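Endoglucanase (Thermotoga maritima, PDB 2FVG) probably acts as a metal-dependent aminopeptidase of the M42 family, despite its name, using two divalent metal ions per subunit. Local coordinates at residues V65-S70 with D146-V151; V78-V83 with E124-D129. All coordinates share one frame; numbering follows the deposited sequence.

Both contacts belong to one antiparallel sheet of six strands, and their centres lie about 9 Å apart. Interaction 1 pairs neighbouring strands within it; interaction 2 joins 78-83 and 126-129, the first and last strands in the sheet order, and so closes the sheet on itself as a barrel. Strand 66-72 pairs with 78-83, with probable hydrogen bonds from V83 N to G66 O (2.8 Å) and from V68 N to L81 O (2.9 Å). Between the contacts F67 and F80 meet edge-to-face, with F67 CD1 3.3 Å from F80 CD2. Interaction 1 lies nearer the predicted metal site: the side chain of V65 is about 7 Å from that of D167. Interaction 2 lies away from it.

Interaction 1 (V65-S70 with D146-V151); sequences VGFVVS and DYVSFV. With EDO (1,2-ethanediol), chain C.
F67 turns its ring edge to one face of the F150 ring, with CE2 over it. The pair is an offset edge-to-face stack, with centroids 5.3 Å apart and planes at 70°. F67 CZ comes 3.6 Å from F150 CZ, which lies near the plane of the F67 ring. Beside F150, an ethanediol, probably from the crystallisation liquor, brings its O1 to 3.5 Å from F150 CD2. CG of F67 is anti to its own carbonyl carbon and beside the backbone N (chi1 -48°), and the ring extends from there to F150. Nearer the backbone, F67 CB packs 3.7 Å from V148 CB on the same face of the sheet. V148 then reaches with CG2 toward CG2 of V69, the two side chains crossing at about a right angle, while V96 and V98 of strand 95-98 also touch V148.

The backbones run antiparallel. F67 and V148 form a hydrogen-bonded pair. F67 N donates to V148 O at 3.0 Å, in the plane of that carbonyl. The return bond from V148 N to F67 O, also 3.0 Å, is straight at the hydrogen (179°), although the donor stands well above the carbonyl plane. Further along, V69 N donates to D146 O at 2.9 Å. The carboxylate of D146 points elsewhere, its OD2 taking S143 N and a salt bridge from K99. G66 presses its CA to 3.5 Å from V148 O, and a CB there would clash with that oxygen. Past the last direct bond, a water accepts from F150 N and donates to V65 O, so it continues the ladder where the strands part. The arrangement is an antiparallel strand pair in the beta-barrel domain of the M42 peptidases, beside the predicted two-metal site.

Interaction 2 (V78-V83 with E124-D129); sequences VSFLPV and ENLRID
F80 holds CG between its backbone N and carbonyl carbon (chi1 61°), the crowded position, and from there its ring meets I128 and L126. R127 bends at chi2 (-74°), which swings CD aside, and the guanidinium beyond it offers one face to S79 OG. The F80 ring crosses I128 at about a right angle, with CD1 3.6 Å from I128 CG1, and its far end lies 3.7 Å from L126 CB at CZ. I105 of strand 101-107 touches both F80 and L126. V78 adds its CG2, packed against I128 CB.

Only one beta bridge is made here. V78 and I128 are a hydrogen-bonded antiparallel pair, with V78 N 3.1 Å from I128 O and I128 N 2.9 Å from V78 O. Both donors lie in the plane of the carbonyl they meet. The strand directions differ by 122°, and the backbones soon diverge. These are the outermost strands of the six-stranded sheet, so this short bridge is the closing seam of the barrel. Where the ladder stops, a water accepts from F80 N and lies 2.8 Å from L126 O, linking the two backbones where the direct bonds end.

The guanidinium of R127 bonds within its own segment. NH1 donates to E124 O at 2.8 Å and to L126 O at 2.9 Å, gripping the turn that leads into strand 126-129; both carbonyls receive it from above their planes. S79 OG sits 3.3 Å above one face of the R127 guanidinium, offset toward the rim, and is hydrogen-bonded to E73 rather than to the arginine. An alanine at R127 would probably leave E124 O without this donor, set the 124-126 turn freer to move, and uncover S79 OG. The amide N of R127 lies at the edge of the F80 ring, near the ring plane.

Interaction 1 (V65-S70 with D146-V151)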
ATOM      1  N   VAL A  65      -3.742   0.778   7.975  1.00 32.42           N
ATOM      2  CA  VAL A  65      -4.022   1.178   9.344  1.00 29.98           C
ATOM      3  C   VAL A  65      -5.294   0.482   9.859  1.00 29.54           C
ATOM      4  O   VAL A  65      -6.214   0.193   9.081  1.00 24.93           O
ATOM      5  CB  VAL A  65      -4.119   2.721   9.469  1.00 29.35           C
ATOM      6  CG1 VAL A  65      -4.612   3.139  10.858  1.00 39.64           C
ATOM      7  CG2 VAL A  65      -2.753   3.315   9.245  1.00 32.76           C
ATOM      8  N   GLY A  66      -5.362   0.233  11.174  1.00 28.01           N
ATOM      9  CA  GLY A  66      -6.522  -0.464  11.733  1.00 26.65           C
ATOM     10  C   GLY A  66      -6.518  -0.448  13.238  1.00 29.93           C
ATOM     11  O   GLY A  66      -6.022   0.500  13.839  1.00 27.38           O
ATOM     12  N   PHE A  67      -7.073  -1.498  13.842  1.00 28.71           N
ATOM     13  CA  PHE A  67      -7.188  -1.579  15.287  1.00 29.53           C
ATOM     14  C   PHE A  67      -7.034  -3.032  15.702  1.00 30.72           C
ATOM     15  O   PHE A  67      -6.948  -3.929  14.853  1.00 31.05           O
ATOM     16  CB  PHE A  67      -8.575  -1.049  15.734  1.00 31.22           C
ATOM     17  CG  PHE A  67      -8.954   0.269  15.108  1.00 32.18           C
ATOM     18  CD1 PHE A  67      -8.509   1.467  15.663  1.00 36.37           C
ATOM     19  CD2 PHE A  67      -9.711   0.310  13.944  1.00 35.87           C
ATOM     20  CE1 PHE A  67      -8.825   2.686  15.079  1.00 35.26           C
ATOM     21  CE2 PHE A  67     -10.036   1.522  13.348  1.00 37.09           C
ATOM     22  CZ  PHE A  67      -9.591   2.720  13.920  1.00 26.27           C
ATOM     23  N   VAL A  68      -7.025  -3.263  17.012  1.00 31.05           N
ATOM     24  CA  VAL A  68      -6.944  -4.599  17.551  1.00 29.61           C
ATOM     25  C   VAL A  68      -7.885  -4.651  18.766  1.00 31.52           C
ATOM     26  O   VAL A  68      -8.021  -3.669  19.497  1.00 28.95           O
ATOM     27  CB  VAL A  68      -5.471  -5.010  17.830  1.00 31.25           C
ATOM     28  CG1 VAL A  68      -4.836  -4.162  18.941  1.00 33.23           C
ATOM     29  CG2 VAL A  68      -5.352  -6.502  18.112  1.00 28.55           C
ATOM     30  N   VAL A  69      -8.588  -5.773  18.922  1.00 32.27           N
ATOM     31  CA  VAL A  69      -9.527  -5.941  20.016  1.00 31.83           C
ATOM     32  C   VAL A  69      -8.723  -6.116  21.287  1.00 32.84           C
ATOM     33  O   VAL A  69      -7.977  -7.098  21.463  1.00 32.58           O
ATOM     34  CB  VAL A  69     -10.481  -7.124  19.796  1.00 31.39           C
ATOM     35  CG1 VAL A  69     -11.417  -7.258  20.977  1.00 30.46           C
ATOM     36  CG2 VAL A  69     -11.272  -6.938  18.492  1.00 34.42           C
ATOM     37  N   SER A  70      -8.848  -5.132  22.163  1.00 33.91           N
ATOM     38  CA  SER A  70      -8.116  -5.161  23.420  1.00 35.57           C
ATOM     39  C   SER A  70      -8.971  -5.702  24.559  1.00 34.29           C
ATOM     40  O   SER A  70      -8.443  -6.226  25.534  1.00 34.27           O
ATOM     41  CB  SER A  70      -7.520  -3.784  23.742  1.00 35.73           C
ATOM     42  OG  SER A  70      -8.517  -2.780  23.794  1.00 42.80           O
ATOM     43  N   ASP A 146      -7.954  -9.938  17.934  1.00 30.74           N
ATOM     44  CA  ASP A 146      -8.399  -9.917  16.546  1.00 31.76           C
ATOM     45  C   ASP A 146      -8.160  -8.548  15.931  1.00 31.55           C
ATOM     46  O   ASP A 146      -8.178  -7.532  16.623  1.00 32.46           O
ATOM     47  CB  ASP A 146      -9.880 -10.302  16.393  1.00 30.21           C
ATOM     48  CG  ASP A 146     -10.159 -11.784  16.703  1.00 34.74           C
ATOM     49  OD1 ASP A 146      -9.211 -12.615  16.706  1.00 28.42           O
ATOM     50  OD2 ASP A 146     -11.350 -12.119  16.953  1.00 32.60           O
ATOM     51  N   TYR A 147      -7.945  -8.536  14.627  1.00 32.23           N
ATOM     52  CA  TYR A 147      -7.710  -7.302  13.895  1.00 33.18           C
ATOM     53  C   TYR A 147      -9.004  -6.719  13.332  1.00 32.23           C
ATOM     54  O   TYR A 147      -9.845  -7.428  12.758  1.00 29.98           O
ATOM     55  CB  TYR A 147      -6.645  -7.513  12.816  1.00 34.35           C
ATOM     56  CG  TYR A 147      -5.269  -7.669  13.414  1.00 36.95           C
ATOM     57  CD1 TYR A 147      -4.439  -6.563  13.583  1.00 39.41           C
ATOM     58  CD2 TYR A 147      -4.806  -8.914  13.849  1.00 45.82           C
ATOM     59  CE1 TYR A 147      -3.168  -6.689  14.168  1.00 46.90           C
ATOM     60  CE2 TYR A 147      -3.531  -9.057  14.439  1.00 44.58           C
ATOM     61  CZ  TYR A 147      -2.724  -7.936  14.595  1.00 42.86           C
ATOM     62  OH  TYR A 147      -1.474  -8.052  15.160  1.00 42.41           O
ATOM     63  N   VAL A 148      -9.141  -5.414  13.522  1.00 30.60           N
ATOM     64  CA  VAL A 148     -10.307  -4.650  13.120  1.00 28.29           C
ATOM     65  C   VAL A 148      -9.934  -3.752  11.962  1.00 27.43           C
ATOM     66  O   VAL A 148      -8.998  -2.977  12.065  1.00 26.14           O
ATOM     67  CB  VAL A 148     -10.742  -3.733  14.290  1.00 29.54           C
ATOM     68  CG1 VAL A 148     -11.990  -2.953  13.931  1.00 29.41           C
ATOM     69  CG2 VAL A 148     -10.946  -4.556  15.588  1.00 28.94           C
ATOM     70  N   SER A 149     -10.631  -3.858  10.839  1.00 27.49           N
ATOM     71  CA  SER A 149     -10.316  -2.956   9.745  1.00 29.61           C
ATOM     72  C   SER A 149     -11.523  -2.079   9.424  1.00 31.66           C
ATOM     73  O   SER A 149     -12.647  -2.389   9.824  1.00 30.89           O
ATOM     74  CB  SER A 149      -9.848  -3.733   8.527  1.00 29.42           C
ATOM     75  OG  SER A 149     -10.849  -4.602   8.073  1.00 33.43           O
ATOM     76  N   PHE A 150     -11.284  -0.963   8.738  1.00 30.45           N
ATOM     77  CA  PHE A 150     -12.372  -0.120   8.294  1.00 30.24           C
ATOM     78  C   PHE A 150     -13.140  -0.847   7.212  1.00 28.84           C
ATOM     79  O   PHE A 150     -12.592  -1.699   6.495  1.00 35.53           O
ATOM     80  CB  PHE A 150     -11.864   1.195   7.713  1.00 27.98           C
ATOM     81  CG  PHE A 150     -11.280   2.107   8.714  1.00 30.17           C
ATOM     82  CD1 PHE A 150     -12.105   2.885   9.520  1.00 29.78           C
ATOM     83  CD2 PHE A 150      -9.908   2.220   8.843  1.00 26.92           C
ATOM     84  CE1 PHE A 150     -11.562   3.765  10.461  1.00 33.12           C
ATOM     85  CE2 PHE A 150      -9.360   3.085   9.764  1.00 29.01           C
ATOM     86  CZ  PHE A 150     -10.191   3.857  10.584  1.00 33.73           C
ATOM     87  N   VAL A 151     -14.417  -0.515   7.092  1.00 29.86           N
ATOM     88  CA  VAL A 151     -15.236  -1.067   6.027  1.00 31.69           C
ATOM     89  C   VAL A 151     -15.419   0.058   5.016  1.00 33.27           C
ATOM     90  O   VAL A 151     -15.700   1.206   5.382  1.00 30.07           O
ATOM     91  CB  VAL A 151     -16.586  -1.573   6.529  1.00 32.21           C
ATOM     92  CG1 VAL A 151     -17.566  -1.734   5.369  1.00 32.81           C
ATOM     93  CG2 VAL A 151     -16.411  -2.879   7.265  1.00 29.27           C
TER
HETATM   94  C1  EDO C 341      -7.115   2.409   5.164  1.00 61.37           C
HETATM   95  O1  EDO C 341      -7.417   1.930   6.470  1.00 70.52           O
HETATM   96  C2  EDO C 341      -7.401   3.905   5.124  1.00 64.68           C
HETATM   97  O2  EDO C 341      -7.488   4.343   3.766  1.00 59.59           O
HETATM   98  O   HOH W   1      -8.492  -0.821   7.805  1.00 33.61           O

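Interaction 2 (V78-V83 with E124-D129)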
ATOM      1  N   VAL A  78     -16.948  -3.928  22.380  1.00 32.45           N
ATOM      2  CA  VAL A  78     -15.515  -4.196  22.479  1.00 33.75           C
ATOM      3  C   VAL A  78     -14.686  -2.913  22.486  1.00 34.07           C
ATOM      4  O   VAL A  78     -15.040  -1.936  21.829  1.00 35.56           O
ATOM      5  CB  VAL A  78     -14.967  -5.198  21.378  1.00 32.76           C
ATOM      6  CG1 VAL A  78     -15.838  -6.457  21.290  1.00 35.27           C
ATOM      7  CG2 VAL A  78     -14.879  -4.556  20.045  1.00 30.74           C
ATOM      8  N   SER A  79     -13.609  -2.930  23.274  1.00 33.57           N
ATOM      9  CA  SER A  79     -12.635  -1.852  23.333  1.00 31.59           C
ATOM     10  C   SER A  79     -11.550  -2.220  22.318  1.00 32.06           C
ATOM     11  O   SER A  79     -11.341  -3.400  22.011  1.00 30.24           O
ATOM     12  CB  SER A  79     -12.019  -1.737  24.725  1.00 32.00           C
ATOM     13  OG  SER A  79     -13.009  -1.473  25.724  1.00 31.60           O
ATOM     14  N   PHE A  80     -10.848  -1.215  21.816  1.00 31.82           N
ATOM     15  CA  PHE A  80      -9.833  -1.438  20.795  1.00 32.64           C
ATOM     16  C   PHE A  80      -8.671  -0.452  20.924  1.00 33.35           C
ATOM     17  O   PHE A  80      -8.791   0.605  21.561  1.00 32.91           O
ATOM     18  CB  PHE A  80     -10.482  -1.366  19.407  1.00 32.40           C
ATOM     19  CG  PHE A  80     -11.105  -0.031  19.095  1.00 35.29           C
ATOM     20  CD1 PHE A  80     -12.376   0.293  19.563  1.00 31.52           C
ATOM     21  CD2 PHE A  80     -10.418   0.903  18.320  1.00 33.62           C
ATOM     22  CE1 PHE A  80     -12.955   1.531  19.273  1.00 24.50           C
ATOM     23  CE2 PHE A  80     -10.982   2.144  18.027  1.00 29.82           C
ATOM     24  CZ  PHE A  80     -12.251   2.463  18.501  1.00 25.68           C
ATOM     25  N   LEU A  81      -7.533  -0.827  20.362  1.00 31.98           N
ATOM     26  CA  LEU A  81      -6.366   0.027  20.379  1.00 33.57           C
ATOM     27  C   LEU A  81      -5.936   0.160  18.931  1.00 34.34           C
ATOM     28  O   LEU A  81      -6.084  -0.803  18.176  1.00 35.89           O
ATOM     29  CB  LEU A  81      -5.244  -0.602  21.211  1.00 33.72           C
ATOM     30  CG  LEU A  81      -5.507  -0.876  22.696  1.00 33.25           C
ATOM     31  CD1 LEU A  81      -4.407  -1.768  23.262  1.00 34.93           C
ATOM     32  CD2 LEU A  81      -5.649   0.417  23.494  1.00 33.25           C
ATOM     33  N   PRO A  82      -5.417   1.343  18.541  1.00 33.51           N
ATOM     34  CA  PRO A  82      -4.972   1.615  17.170  1.00 34.73           C
ATOM     35  C   PRO A  82      -3.769   0.790  16.736  1.00 35.13           C
ATOM     36  O   PRO A  82      -2.971   0.359  17.572  1.00 35.82           O
ATOM     37  CB  PRO A  82      -4.568   3.091  17.215  1.00 32.95           C
ATOM     38  CG  PRO A  82      -4.231   3.339  18.660  1.00 35.55           C
ATOM     39  CD  PRO A  82      -5.234   2.519  19.414  1.00 33.70           C
ATOM     40  N   VAL A  83      -3.673   0.560  15.429  1.00 35.91           N
ATOM     41  CA  VAL A  83      -2.538  -0.129  14.817  1.00 34.78           C
ATOM     42  C   VAL A  83      -2.172   0.779  13.648  1.00 36.57           C
ATOM     43  O   VAL A  83      -2.733   0.671  12.572  1.00 35.55           O
ATOM     44  CB  VAL A  83      -2.882  -1.561  14.338  1.00 34.82           C
ATOM     45  CG1 VAL A  83      -1.680  -2.219  13.665  1.00 29.83           C
ATOM     46  CG2 VAL A  83      -3.354  -2.421  15.496  1.00 32.26           C
ATOM     47  N   GLU A 124      -9.910   4.879  24.792  1.00 46.91           N
ATOM     48  CA  GLU A 124     -10.545   4.256  25.955  1.00 45.97           C
ATOM     49  C   GLU A 124     -12.017   4.654  26.065  1.00 46.01           C
ATOM     50  O   GLU A 124     -12.812   3.961  26.714  1.00 46.56           O
ATOM     51  CB  GLU A 124      -9.800   4.636  27.244  1.00 45.43           C
ATOM     52  N   ASN A 125     -12.378   5.767  25.427  1.00 45.45           N
ATOM     53  CA  ASN A 125     -13.761   6.267  25.449  1.00 46.20           C
ATOM     54  C   ASN A 125     -14.634   5.754  24.287  1.00 44.25           C
ATOM     55  O   ASN A 125     -15.856   5.968  24.262  1.00 43.92           O
ATOM     56  CB  ASN A 125     -13.762   7.800  25.515  1.00 47.65           C
ATOM     57  CG  ASN A 125     -13.101   8.335  26.788  1.00 51.53           C
ATOM     58  OD1 ASN A 125     -13.235   7.757  27.877  1.00 55.64           O
ATOM     59  ND2 ASN A 125     -12.398   9.458  26.657  1.00 53.29           N
ATOM     60  N   LEU A 126     -13.996   5.064  23.342  1.00 41.88           N
ATOM     61  CA  LEU A 126     -14.670   4.516  22.174  1.00 38.56           C
ATOM     62  C   LEU A 126     -14.960   3.020  22.340  1.00 38.85           C
ATOM     63  O   LEU A 126     -14.238   2.314  23.039  1.00 39.11           O
ATOM     64  CB  LEU A 126     -13.815   4.763  20.927  1.00 38.19           C
ATOM     65  CG  LEU A 126     -13.521   6.235  20.600  1.00 36.84           C
ATOM     66  CD1 LEU A 126     -12.549   6.379  19.443  1.00 30.43           C
ATOM     67  CD2 LEU A 126     -14.799   7.012  20.321  1.00 31.33           C
ATOM     68  N   ARG A 127     -16.020   2.544  21.691  1.00 39.47           N
ATOM     69  CA  ARG A 127     -16.405   1.133  21.726  1.00 38.31           C
ATOM     70  C   ARG A 127     -16.888   0.727  20.349  1.00 38.28           C
ATOM     71  O   ARG A 127     -17.394   1.567  19.608  1.00 40.85           O
ATOM     72  CB  ARG A 127     -17.560   0.910  22.711  1.00 38.64           C
ATOM     73  CG  ARG A 127     -17.269   1.207  24.173  1.00 39.08           C
ATOM     74  CD  ARG A 127     -16.395   0.147  24.823  1.00 39.95           C
ATOM     75  NE  ARG A 127     -16.165   0.415  26.242  1.00 41.87           N
ATOM     76  CZ  ARG A 127     -15.161   1.147  26.715  1.00 40.10           C
ATOM     77  NH1 ARG A 127     -14.274   1.711  25.890  1.00 30.47           N
ATOM     78  NH2 ARG A 127     -15.045   1.319  28.020  1.00 35.98           N
ATOM     79  N   ILE A 128     -16.719  -0.540  19.981  1.00 34.84           N
ATOM     80  CA  ILE A 128     -17.266  -0.988  18.704  1.00 33.09           C
ATOM     81  C   ILE A 128     -18.506  -1.749  19.085  1.00 32.06           C
ATOM     82  O   ILE A 128     -18.494  -2.525  20.038  1.00 33.31           O
ATOM     83  CB  ILE A 128     -16.356  -1.938  17.894  1.00 30.78           C
ATOM     84  CG1 ILE A 128     -14.962  -1.352  17.741  1.00 29.58           C
ATOM     85  CG2 ILE A 128     -17.007  -2.248  16.510  1.00 28.19           C
ATOM     86  CD1 ILE A 128     -13.943  -2.322  17.165  1.00 33.71           C
ATOM     87  N   ASP A 129     -19.581  -1.490  18.359  1.00 31.96           N
ATOM     88  CA  ASP A 129     -20.817  -2.179  18.570  1.00 29.58           C
ATOM     89  C   ASP A 129     -21.028  -3.049  17.343  1.00 29.04           C
ATOM     90  O   ASP A 129     -21.067  -2.550  16.224  1.00 28.95           O
ATOM     91  CB  ASP A 129     -21.958  -1.167  18.729  1.00 32.04           C
ATOM     92  CG  ASP A 129     -23.290  -1.821  19.096  1.00 37.41           C
ATOM     93  OD1 ASP A 129     -23.285  -2.974  19.587  1.00 44.59           O
ATOM     94  OD2 ASP A 129     -24.346  -1.172  18.890  1.00 35.38           O
TER
HETATM   95  O   HOH W   2     -11.653   1.172  22.963  1.00 50.07           O